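Local coordinates for protein phytase (Citrobacter braakii, PDB 3ZHC) that belongs, as a phytase, to branch 2 of the histidine phosphatase superfamily, whose core is a mixed beta sheet packed between helices, at residues R32-S37 and T298-N303; K52-D57 and N190-S195; S78-Y83 and K391-V396; A402-N407 and L414-R419. The protein carries 2 engineered substitutions. All coordinates share one frame; numbering follows the deposited sequence. Where two conformers were deposited one is given.

Contact 1: R32-S37 and T298-N303; sequences RVVIVS and TALLTN
This is a strand-to-helix-end contact in the alpha/beta core: strand 28-38 meets the C-terminal end of helix 282-301 through one long arginine side chain and a small apolar patch. Arg-32 leaves the strand with CG anti to its carbonyl carbon (chi1 -54°), and its chain runs fully extended to NE, so the guanidinium arrives beside the last carbonyls of the helix. It grips Thr-302 O end-on: NH1 and NH2 of Arg-32 each lie 2.7 Å from Thr-302 O, in the plane of that carbonyl, and both N-H bonds are bent because they converge on a single atom. NH1 of Arg-32 also lies 3.0 Å from Ala-299 O, which it meets from above the carbonyl plane and not along a lone pair. Water 1 accepts from NH2 of Arg-32 and, weakly, from ND2 of Asn-303, linking the guanidinium to the amide. Such a cation beside a helix C-terminus would be expected to offset the partial negative charge there. Further in, CG2 of Val-34 presses on CD1 of Leu-300 at only 3.2 Å, a tight fit, and lies 3.7 Å from CB of Ala-299. Leu-300 sits off the staggered positions (chi1 -92°, chi2 33°), in keeping with that crowding. Strand 28-38 runs between strands 318-323 and 353-361, and Lys-358 of the latter donates to Leu-300 O; helix 282-301 covers the Val-34 face of the strand, Val-33 and Ile-35 pack on helix 71-90, and Leu-300 also touches Phe-417 of helix 414-424.

Contact 2: K52-D57 and N190-S195; sequences KNVTPD and NVLNFS. Unlike the reference sequence in segment 52-57: Asn-53 (reference Asp). With FMT (formic acid), chain P.
One hydroxyl does two jobs here: OG1 of Thr-55 donates to a helix end while accepting from its own loop. Anti to the backbone N (chi1 176°), OG1 of Thr-55 lies 2.7 Å from Leu-192 O, in the carbonyl plane and on a lone pair. N of Asp-57 donates to the same OG1 of Thr-55 at 3.1 Å in a fairly straight bond (161°), forming an ST turn. Across from it, helix 182-192 ends in a Schellman motif with Asn-193 as C-prime residue. Val-54 O lies at the edge of the Phe-194 ring, in its plane, 3.4 Å from CD1, and 3.6 Å from CB of Leu-192, whose CD1 meets CG2 of Val-54. Val-54 crosses Phe-194 obliquely, CG1 4.1 Å from CE1. CD of Pro-56 rests 3.1 Å from Asn-193 O. Water 2 donates to OD2 of Asp-57 and accepts from ND2 of Asn-193, and OD2 also forms a salt bridge with Arg-257. Formic acid, probably from the crystallisation liquor, accepts hydrogen bonds through O2 from N and OG of Ser-195 and is also hydrogen-bonded to Lys-208. Held by both bonds, the Thr-55 hydroxyl probably keeps one rotation, linking the ST turn to the helix end.

Contact 3: S78-Y83 and K391-V396; sequences SELGQY and KPAGKV
Apolar contacts dominate the meeting of helix 71-90 with the segment that leads into strand 394-398. Tyr-83, its CG anti to the backbone N (chi1 165°), extends its ring from the helix over Ala-393. The methyl CB of Ala-393 sits beneath one ring face, 4.1 Å from the centroid of the Tyr-83 ring and 17° off its normal, a CH-pi contact. N of Ala-393 lies over a face too, displaced toward the rim, so backbone and methyl together underlie the ring. Nearer the hydroxyl end of the ring, CB of Pro-392 approaches CE1 of Tyr-83 obliquely at 3.6 Å. One helical turn earlier, CD2 of Leu-80 reaches the same methyl, 3.7 Å from CB of Ala-393, so this methyl meets the ring above it and the leucine branch at its side. Polar contact between the two segments is indirect: water 3 lies 2.7 Å from OH of Tyr-83 and donates to O of Ala-393 at 3.0 Å. Charged interactions belong to the margins. Lys-395, whose extended chain passes the Tyr-83 hydroxyl, makes a cation-pi contact with Trp-87 and a salt bridge with Glu-357. Glu-79 and Gln-82 are hydrogen-bonded to N and O of Leu-387, respectively. No direct hydrogen bond joins the segments, so the fit depends on a small residue under an aromatic face, with the hydroxyl linked through water 3 to that residue's carbonyl.

Contact 4: A402-N407 and L414-R419; sequences ACEEKN and LKSFSR
OG of Ser-416 is the polar centre of this contact, pointing from the first turn of helix 414-424 into the loop 402-407. It accepts the backbone N-H of Glu-405 at 2.9 Å between N and OG, in a nearly straight bond (161°). The extended side chain of Glu-405 runs alongside the hydroxyl, bringing OE2 to 3.1 Å from OG of Ser-416, a weak interaction; Ser-413 OG is a further hydrogen-bond partner of this hydroxyl. Beside this, water 4 bridges the backbones, accepting from N of Glu-404 and donating to O of Ser-416 at 2.8 Å. At the exposed margin Glu-404, bent at chi2, and Arg-419, bent at chi3, cross at about a right angle; OE2 of Glu-404 meets the edge of the guanidinium in a long salt bridge, 3.7 Å from NH2 of Arg-419. Positioning comes from further out. Cys-403, whose CB packs against CB of Ser-416, is joined to Cys-412 by a disulfide, and Glu-405 pairs through its backbone with Ser-413. On the inner side, Phe-417 packs on Val-369 of strand 366-375 and on Ile-296 of helix 282-301. The whole is a disulfide-closed loop folded back on the N-terminal turns of the helix that follows it.

How the contacts relate
Contacts 1, 3 and 4 cluster round the mixed sheet, while contact 2 stands apart, its centre about 46 Å from that of contact 1 and on the opposite side of the chain's centre. Contacts 1 and 4 touch directly: helices 282-301 and 414-424 pack together, with Leu-301 on Leu-414 and Ser-418. Contacts 1 and 3, with centres about 20 Å apart, both reach the sheet. Along the chain contact 2 falls wholly between the two halves of contact 1, contact 3 crosses both, and contact 4 follows last. The alpha/beta core is thus assembled from early and late parts of the sequence, with the distant contact 2 formed by the chain between.

Contact 1: R32-S37 and T298-N303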
# COMPACT_ATOMS: atom_id res chain seq x y z
N ARG B 32 -8.21 9.65 30.22
CA ARG B 32 -7.79 10.87 29.51
C ARG B 32 -7.60 10.65 28.02
O ARG B 32 -7.23 9.56 27.60
CB ARG B 32 -6.46 11.40 30.06
CG ARG B 32 -6.41 11.64 31.53
CD ARG B 32 -5.11 12.21 31.92
NE ARG B 32 -4.98 12.34 33.38
CZ ARG B 32 -3.91 12.83 34.00
NH1 ARG B 32 -2.83 13.25 33.31
NH2 ARG B 32 -3.90 12.91 35.34
N VAL B 33 -7.85 11.70 27.22
CA VAL B 33 -7.63 11.67 25.77
C VAL B 33 -6.97 12.96 25.29
O VAL B 33 -7.29 14.04 25.76
CB VAL B 33 -8.95 11.40 24.96
CG1 VAL B 33 -8.70 11.45 23.42
CG2 VAL B 33 -9.57 10.06 25.34
N VAL B 34 -6.03 12.82 24.37
CA VAL B 34 -5.46 13.96 23.67
C VAL B 34 -5.71 13.68 22.21
O VAL B 34 -5.42 12.60 21.74
CB VAL B 34 -3.97 14.15 23.93
CG1 VAL B 34 -3.43 15.38 23.14
CG2 VAL B 34 -3.70 14.35 25.40
N ILE B 35 -6.27 14.67 21.51
CA ILE B 35 -6.51 14.60 20.08
C ILE B 35 -5.68 15.67 19.41
O ILE B 35 -5.78 16.84 19.79
CB ILE B 35 -8.00 14.81 19.72
CG1 ILE B 35 -8.86 13.70 20.32
CG2 ILE B 35 -8.21 14.88 18.18
CD1 ILE B 35 -10.40 13.90 20.11
N VAL B 36 -4.86 15.27 18.42
CA VAL B 36 -4.19 16.22 17.54
C VAL B 36 -4.95 16.09 16.22
O VAL B 36 -4.88 15.05 15.54
CB VAL B 36 -2.71 15.92 17.33
CG1 VAL B 36 -2.12 16.93 16.38
CG2 VAL B 36 -1.98 15.96 18.64
N SER B 37 -5.68 17.14 15.86
CA SER B 37 -6.52 17.15 14.65
C SER B 37 -5.98 18.09 13.60
O SER B 37 -5.50 19.19 13.91
CB SER B 37 -7.93 17.61 14.99
OG SER B 37 -8.79 17.62 13.85
N THR B 298 2.92 15.62 28.79
CA THR B 298 2.46 16.35 29.98
C THR B 298 0.96 16.10 30.28
O THR B 298 0.60 15.81 31.42
CB THR B 298 2.66 17.88 29.83
OG1 THR B 298 4.05 18.17 29.62
CG2 THR B 298 2.17 18.62 31.07
N ALA B 299 0.13 16.20 29.23
CA ALA B 299 -1.33 16.03 29.38
C ALA B 299 -1.74 14.63 29.84
O ALA B 299 -2.69 14.49 30.58
CB ALA B 299 -2.04 16.39 28.07
N LEU B 300 -1.00 13.61 29.40
CA LEU B 300 -1.24 12.21 29.80
C LEU B 300 -0.61 11.84 31.17
O LEU B 300 -1.15 10.99 31.87
CB LEU B 300 -0.75 11.25 28.70
CG LEU B 300 -1.77 10.80 27.63
CD1 LEU B 300 -2.81 11.86 27.28
CD2 LEU B 300 -1.05 10.31 26.36
N LEU B 301 0.50 12.50 31.54
CA LEU B 301 1.25 12.17 32.79
C LEU B 301 0.89 12.91 34.08
O LEU B 301 0.79 12.27 35.13
CB LEU B 301 2.77 12.37 32.57
CG LEU B 301 3.51 11.38 31.71
CD1 LEU B 301 4.97 11.79 31.69
CD2 LEU B 301 3.35 9.97 32.23
N THR B 302 0.72 14.23 34.01
CA THR B 302 0.61 15.02 35.27
C THR B 302 -0.70 14.83 36.03
O THR B 302 -1.74 14.52 35.44
CB THR B 302 0.84 16.53 35.05
OG1 THR B 302 -0.17 17.07 34.19
CG2 THR B 302 2.24 16.77 34.46
N ASN B 303 -0.60 15.02 37.35
CA ASN B 303 -1.72 14.99 38.28
C ASN B 303 -2.08 16.43 38.76
O ASN B 303 -2.78 16.59 39.76
CB ASN B 303 -1.40 14.05 39.47
CG ASN B 303 -1.31 12.55 39.04
OD1 ASN B 303 -0.34 11.85 39.38
ND2 ASN B 303 -2.32 12.08 38.29
O HOH W 1 -5.04 12.27 37.86

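Contact 2: K52-D57 and N190-S195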
# COMPACT_ATOMS: atom_id res chain seq x y z
N LYS B 52 -2.47 27.38 -13.40
CA LYS B 52 -3.29 27.72 -14.56
C LYS B 52 -2.71 27.17 -15.87
O LYS B 52 -3.45 26.73 -16.70
CB LYS B 52 -3.47 29.23 -14.67
CG LYS B 52 -4.27 29.84 -13.55
CD LYS B 52 -4.30 31.33 -13.70
CE LYS B 52 -4.92 32.01 -12.53
NZ LYS B 52 -4.79 33.48 -12.70
N ASN B 53 -1.38 27.20 -16.01
CA ASN B 53 -0.71 26.79 -17.27
C ASN B 53 -0.36 25.29 -17.42
O ASN B 53 0.17 24.89 -18.48
CB ASN B 53 0.54 27.67 -17.49
CG ASN B 53 0.18 29.18 -17.66
OD1 ASN B 53 -0.78 29.54 -18.36
ND2 ASN B 53 0.95 30.04 -17.03
N VAL B 54 -0.64 24.47 -16.40
CA VAL B 54 -0.45 22.98 -16.49
C VAL B 54 -1.75 22.25 -16.88
O VAL B 54 -1.80 21.03 -16.89
CB VAL B 54 0.17 22.35 -15.20
CG1 VAL B 54 1.57 22.90 -14.99
CG2 VAL B 54 -0.71 22.59 -13.98
N THR B 55 -2.80 23.01 -17.20
CA THR B 55 -4.02 22.44 -17.75
C THR B 55 -4.68 23.43 -18.71
O THR B 55 -4.66 24.63 -18.45
CB THR B 55 -5.01 22.03 -16.65
OG1 THR B 55 -6.22 21.55 -17.24
CG2 THR B 55 -5.32 23.21 -15.67
N PRO B 56 -5.26 22.93 -19.84
CA PRO B 56 -6.04 23.83 -20.70
C PRO B 56 -7.40 24.23 -20.09
O PRO B 56 -8.05 25.13 -20.59
CB PRO B 56 -6.26 22.99 -21.96
CG PRO B 56 -6.26 21.59 -21.46
CD PRO B 56 -5.22 21.56 -20.40
N ASP B 57 -7.81 23.57 -19.01
CA ASP B 57 -9.09 23.88 -18.36
C ASP B 57 -8.92 24.96 -17.29
O ASP B 57 -7.81 25.35 -16.99
CB ASP B 57 -9.67 22.59 -17.80
CG ASP B 57 -9.92 21.57 -18.90
OD1 ASP B 57 -10.83 21.80 -19.72
OD2 ASP B 57 -9.22 20.56 -18.97
N ASN B 190 -3.06 12.95 -17.11
CA ASN B 190 -4.33 12.63 -17.79
C ASN B 190 -5.49 13.44 -17.21
O ASN B 190 -6.34 13.93 -17.96
CB ASN B 190 -4.65 11.13 -17.69
CG ASN B 190 -5.90 10.74 -18.46
OD1 ASN B 190 -5.95 10.83 -19.68
ND2 ASN B 190 -6.93 10.30 -17.74
N VAL B 191 -5.52 13.58 -15.88
CA VAL B 191 -6.59 14.35 -15.19
C VAL B 191 -6.53 15.86 -15.57
O VAL B 191 -7.56 16.49 -15.79
CB VAL B 191 -6.54 14.11 -13.66
CG1 VAL B 191 -7.49 15.02 -12.91
CG2 VAL B 191 -6.88 12.62 -13.35
N LEU B 192 -5.32 16.39 -15.64
CA LEU B 192 -5.10 17.77 -16.05
C LEU B 192 -5.21 18.00 -17.57
O LEU B 192 -5.30 19.14 -18.00
CB LEU B 192 -3.68 18.22 -15.64
CG LEU B 192 -3.28 18.34 -14.18
CD1 LEU B 192 -1.78 18.48 -14.08
CD2 LEU B 192 -3.97 19.52 -13.54
N ASN B 193 -5.20 16.91 -18.36
CA ASN B 193 -5.03 16.97 -19.84
C ASN B 193 -3.80 17.82 -20.12
O ASN B 193 -3.84 18.78 -20.87
CB ASN B 193 -6.30 17.47 -20.57
CG ASN B 193 -6.30 17.12 -22.08
OD1 ASN B 193 -5.60 16.18 -22.53
ND2 ASN B 193 -7.09 17.89 -22.89
N PHE B 194 -2.70 17.42 -19.46
CA PHE B 194 -1.42 18.16 -19.44
C PHE B 194 -0.82 18.38 -20.81
O PHE B 194 -0.30 19.46 -21.08
CB PHE B 194 -0.41 17.43 -18.50
CG PHE B 194 0.94 18.10 -18.39
CD1 PHE B 194 1.07 19.37 -17.82
CD2 PHE B 194 2.10 17.44 -18.86
CE1 PHE B 194 2.33 20.00 -17.72
CE2 PHE B 194 3.36 18.06 -18.75
CZ PHE B 194 3.48 19.34 -18.18
N SER B 195 -0.89 17.35 -21.67
CA SER B 195 -0.36 17.40 -23.06
C SER B 195 -0.92 18.57 -23.88
O SER B 195 -0.24 19.08 -24.77
CB SER B 195 -0.67 16.08 -23.80
OG SER B 195 0.00 14.99 -23.21
C FMT P . -2.07 14.27 -20.73
O1 FMT P . -2.34 13.10 -20.59
O2 FMT P . -0.92 14.65 -20.65
O HOH W 2 -9.26 19.56 -21.49

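Contact 3: S78-Y83 and K391-V396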
# COMPACT_ATOMS: atom_id res chain seq x y z
N SER B 78 -17.79 18.98 13.04
CA SER B 78 -18.85 18.86 14.08
C SER B 78 -19.39 17.42 14.12
O SER B 78 -19.74 16.94 15.18
CB SER B 78 -19.98 19.87 13.86
OG SER B 78 -20.71 19.61 12.67
N GLU B 79 -19.44 16.75 12.96
CA GLU B 79 -19.83 15.33 12.90
C GLU B 79 -18.85 14.45 13.68
O GLU B 79 -19.27 13.51 14.35
CB GLU B 79 -19.95 14.81 11.45
CG GLU B 79 -21.18 15.32 10.70
CD GLU B 79 -22.49 14.87 11.32
OE1 GLU B 79 -22.52 13.84 12.04
OE2 GLU B 79 -23.50 15.55 11.09
N LEU B 80 -17.55 14.74 13.57
CA LEU B 80 -16.53 14.04 14.38
C LEU B 80 -16.71 14.39 15.86
O LEU B 80 -16.63 13.51 16.70
CB LEU B 80 -15.10 14.34 13.90
CG LEU B 80 -14.72 13.77 12.53
CD1 LEU B 80 -13.35 14.24 12.15
CD2 LEU B 80 -14.80 12.22 12.51
N GLY B 81 -16.94 15.67 16.16
CA GLY B 81 -17.20 16.14 17.54
C GLY B 81 -18.39 15.41 18.16
O GLY B 81 -18.33 14.99 19.32
N GLN B 82 -19.44 15.26 17.36
CA GLN B 82 -20.67 14.55 17.73
C GLN B 82 -20.39 13.08 17.99
O GLN B 82 -20.79 12.55 19.02
CB GLN B 82 -21.75 14.77 16.63
CG GLN B 82 -22.98 13.87 16.65
CD GLN B 82 -23.99 14.29 15.57
OE1 GLN B 82 -24.61 15.36 15.68
NE2 GLN B 82 -24.16 13.44 14.51
N TYR B 83 -19.69 12.42 17.04
CA TYR B 83 -19.29 11.00 17.21
C TYR B 83 -18.43 10.82 18.46
O TYR B 83 -18.66 9.90 19.25
CB TYR B 83 -18.55 10.46 15.97
CG TYR B 83 -17.80 9.14 16.19
CD1 TYR B 83 -18.48 7.92 16.16
CD2 TYR B 83 -16.41 9.13 16.43
CE1 TYR B 83 -17.79 6.69 16.37
CE2 TYR B 83 -15.72 7.91 16.64
CZ TYR B 83 -16.43 6.70 16.61
OH TYR B 83 -15.76 5.51 16.80
N LYS B 391 -23.45 4.42 13.00
CA LYS B 391 -22.76 4.80 11.77
C LYS B 391 -21.46 5.51 12.21
O LYS B 391 -21.38 6.74 12.19
CB LYS B 391 -23.64 5.73 10.92
CG LYS B 391 -25.09 5.21 10.61
CD LYS B 391 -25.15 4.21 9.44
CE LYS B 391 -26.63 4.02 8.97
NZ LYS B 391 -26.76 3.27 7.66
N PRO B 392 -20.43 4.73 12.63
CA PRO B 392 -19.24 5.36 13.20
C PRO B 392 -18.30 5.98 12.18
O PRO B 392 -18.35 5.66 10.98
CB PRO B 392 -18.55 4.18 13.89
CG PRO B 392 -18.87 3.03 13.03
CD PRO B 392 -20.27 3.26 12.55
N ALA B 393 -17.44 6.86 12.68
CA ALA B 393 -16.36 7.42 11.90
C ALA B 393 -15.35 6.32 11.68
O ALA B 393 -15.32 5.34 12.43
CB ALA B 393 -15.71 8.59 12.63
N GLY B 394 -14.53 6.47 10.65
CA GLY B 394 -13.45 5.53 10.40
C GLY B 394 -12.46 5.58 11.58
O GLY B 394 -12.24 6.64 12.16
N LYS B 395 -11.90 4.43 11.92
CA LYS B 395 -10.92 4.33 13.01
C LYS B 395 -9.92 3.23 12.66
O LYS B 395 -10.32 2.08 12.40
CB LYS B 395 -11.62 4.06 14.34
CG LYS B 395 -10.72 4.17 15.57
CD LYS B 395 -11.53 4.23 16.89
CE LYS B 395 -10.61 4.49 18.12
NZ LYS B 395 -11.36 4.77 19.43
N VAL B 396 -8.63 3.60 12.65
CA VAL B 396 -7.53 2.70 12.38
C VAL B 396 -6.68 2.60 13.64
O VAL B 396 -6.23 3.62 14.17
CB VAL B 396 -6.66 3.18 11.19
CG1 VAL B 396 -5.38 2.34 11.07
CG2 VAL B 396 -7.45 3.12 9.88
O HOH W 3 -14.91 3.77 14.96

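Contact 4: A402-N407 and L414-R419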
# COMPACT_ATOMS: atom_id res chain seq x y z
N ALA B 402 7.97 0.50 19.03
CA ALA B 402 9.18 0.81 19.83
C ALA B 402 9.01 0.74 21.37
O ALA B 402 10.02 0.67 22.09
CB ALA B 402 9.72 2.20 19.44
N CYS B 403 7.76 0.76 21.87
CA CYS B 403 7.48 0.65 23.32
C CYS B 403 8.04 -0.62 23.93
O CYS B 403 7.97 -1.69 23.32
CB CYS B 403 5.97 0.70 23.61
SG CYS B 403 5.24 2.32 23.50
N GLU B 404 8.60 -0.50 25.13
CA GLU B 404 9.19 -1.63 25.85
C GLU B 404 8.12 -2.56 26.39
O GLU B 404 8.12 -3.76 26.09
CB GLU B 404 10.06 -1.15 27.01
CG GLU B 404 11.26 -0.32 26.63
CD GLU B 404 12.48 -1.14 26.27
OE1 GLU B 404 12.35 -2.08 25.44
OE2 GLU B 404 13.57 -0.84 26.82
N GLU B 405 7.22 -1.99 27.19
CA GLU B 405 6.16 -2.73 27.87
C GLU B 405 4.85 -2.58 27.10
O GLU B 405 4.38 -1.45 26.89
CB GLU B 405 5.98 -2.19 29.30
CG GLU B 405 7.30 -2.04 30.14
CD GLU B 405 7.22 -0.88 31.18
OE1 GLU B 405 6.28 -0.87 32.03
OE2 GLU B 405 8.09 0.03 31.12
N LYS B 406 4.26 -3.71 26.68
CA LYS B 406 2.97 -3.75 25.97
C LYS B 406 1.91 -4.61 26.70
O LYS B 406 2.24 -5.53 27.43
CB LYS B 406 3.13 -4.34 24.54
CG LYS B 406 3.33 -3.33 23.37
CD LYS B 406 4.77 -2.88 23.19
CE LYS B 406 5.02 -2.41 21.73
NZ LYS B 406 5.08 -3.57 20.72
N ASN B 407 0.63 -4.26 26.46
CA ASN B 407 -0.55 -5.04 26.92
C ASN B 407 -0.78 -6.27 26.08
O ASN B 407 -0.15 -6.46 25.04
CB ASN B 407 -1.86 -4.18 26.85
CG ASN B 407 -2.19 -3.48 28.11
OD1 ASN B 407 -2.99 -2.55 28.11
ND2 ASN B 407 -1.59 -3.91 29.21
N LEU B 414 2.18 3.44 30.23
CA LEU B 414 2.32 4.90 30.37
C LEU B 414 3.80 5.36 30.39
O LEU B 414 4.16 6.31 29.67
CB LEU B 414 1.58 5.39 31.63
CG LEU B 414 1.45 6.90 31.82
CD1 LEU B 414 0.61 7.53 30.71
CD2 LEU B 414 0.83 7.18 33.18
N LYS B 415 4.65 4.69 31.19
CA LYS B 415 6.08 5.05 31.28
C LYS B 415 6.84 4.71 29.98
O LYS B 415 7.73 5.43 29.59
CB LYS B 415 6.75 4.42 32.51
CG LYS B 415 6.23 4.99 33.85
CD LYS B 415 7.11 4.59 35.05
CE LYS B 415 7.18 3.08 35.22
NZ LYS B 415 8.04 2.67 36.37
N SER B 416 6.47 3.59 29.33
CA SER B 416 7.06 3.20 28.02
C SER B 416 6.72 4.23 26.94
O SER B 416 7.55 4.56 26.10
CB SER B 416 6.59 1.81 27.54
OG SER B 416 7.25 0.77 28.21
N PHE B 417 5.47 4.73 26.98
CA PHE B 417 5.02 5.78 26.06
C PHE B 417 5.83 7.05 26.30
O PHE B 417 6.38 7.62 25.36
CB PHE B 417 3.51 6.06 26.20
CG PHE B 417 3.01 7.17 25.31
CD1 PHE B 417 2.84 6.94 23.94
CD2 PHE B 417 2.73 8.44 25.83
CE1 PHE B 417 2.39 7.97 23.08
CE2 PHE B 417 2.27 9.47 24.98
CZ PHE B 417 2.10 9.23 23.60
N SER B 418 5.89 7.48 27.57
CA SER B 418 6.63 8.69 27.95
C SER B 418 8.13 8.59 27.63
O SER B 418 8.72 9.55 27.16
CB SER B 418 6.44 8.99 29.44
OG SER B 418 6.99 10.24 29.78
N ARG B 419 8.73 7.43 27.88
CA ARG B 419 10.18 7.22 27.61
C ARG B 419 10.51 7.21 26.10
O ARG B 419 11.60 7.61 25.72
CB ARG B 419 10.71 5.95 28.34
CG ARG B 419 11.00 6.23 29.85
CD ARG B 419 11.50 4.99 30.66
NE ARG B 419 12.45 4.15 29.88
CZ ARG B 419 12.15 2.99 29.25
NH1 ARG B 419 10.90 2.46 29.27
NH2 ARG B 419 13.12 2.35 28.59
O HOH W 4 9.25 2.31 25.85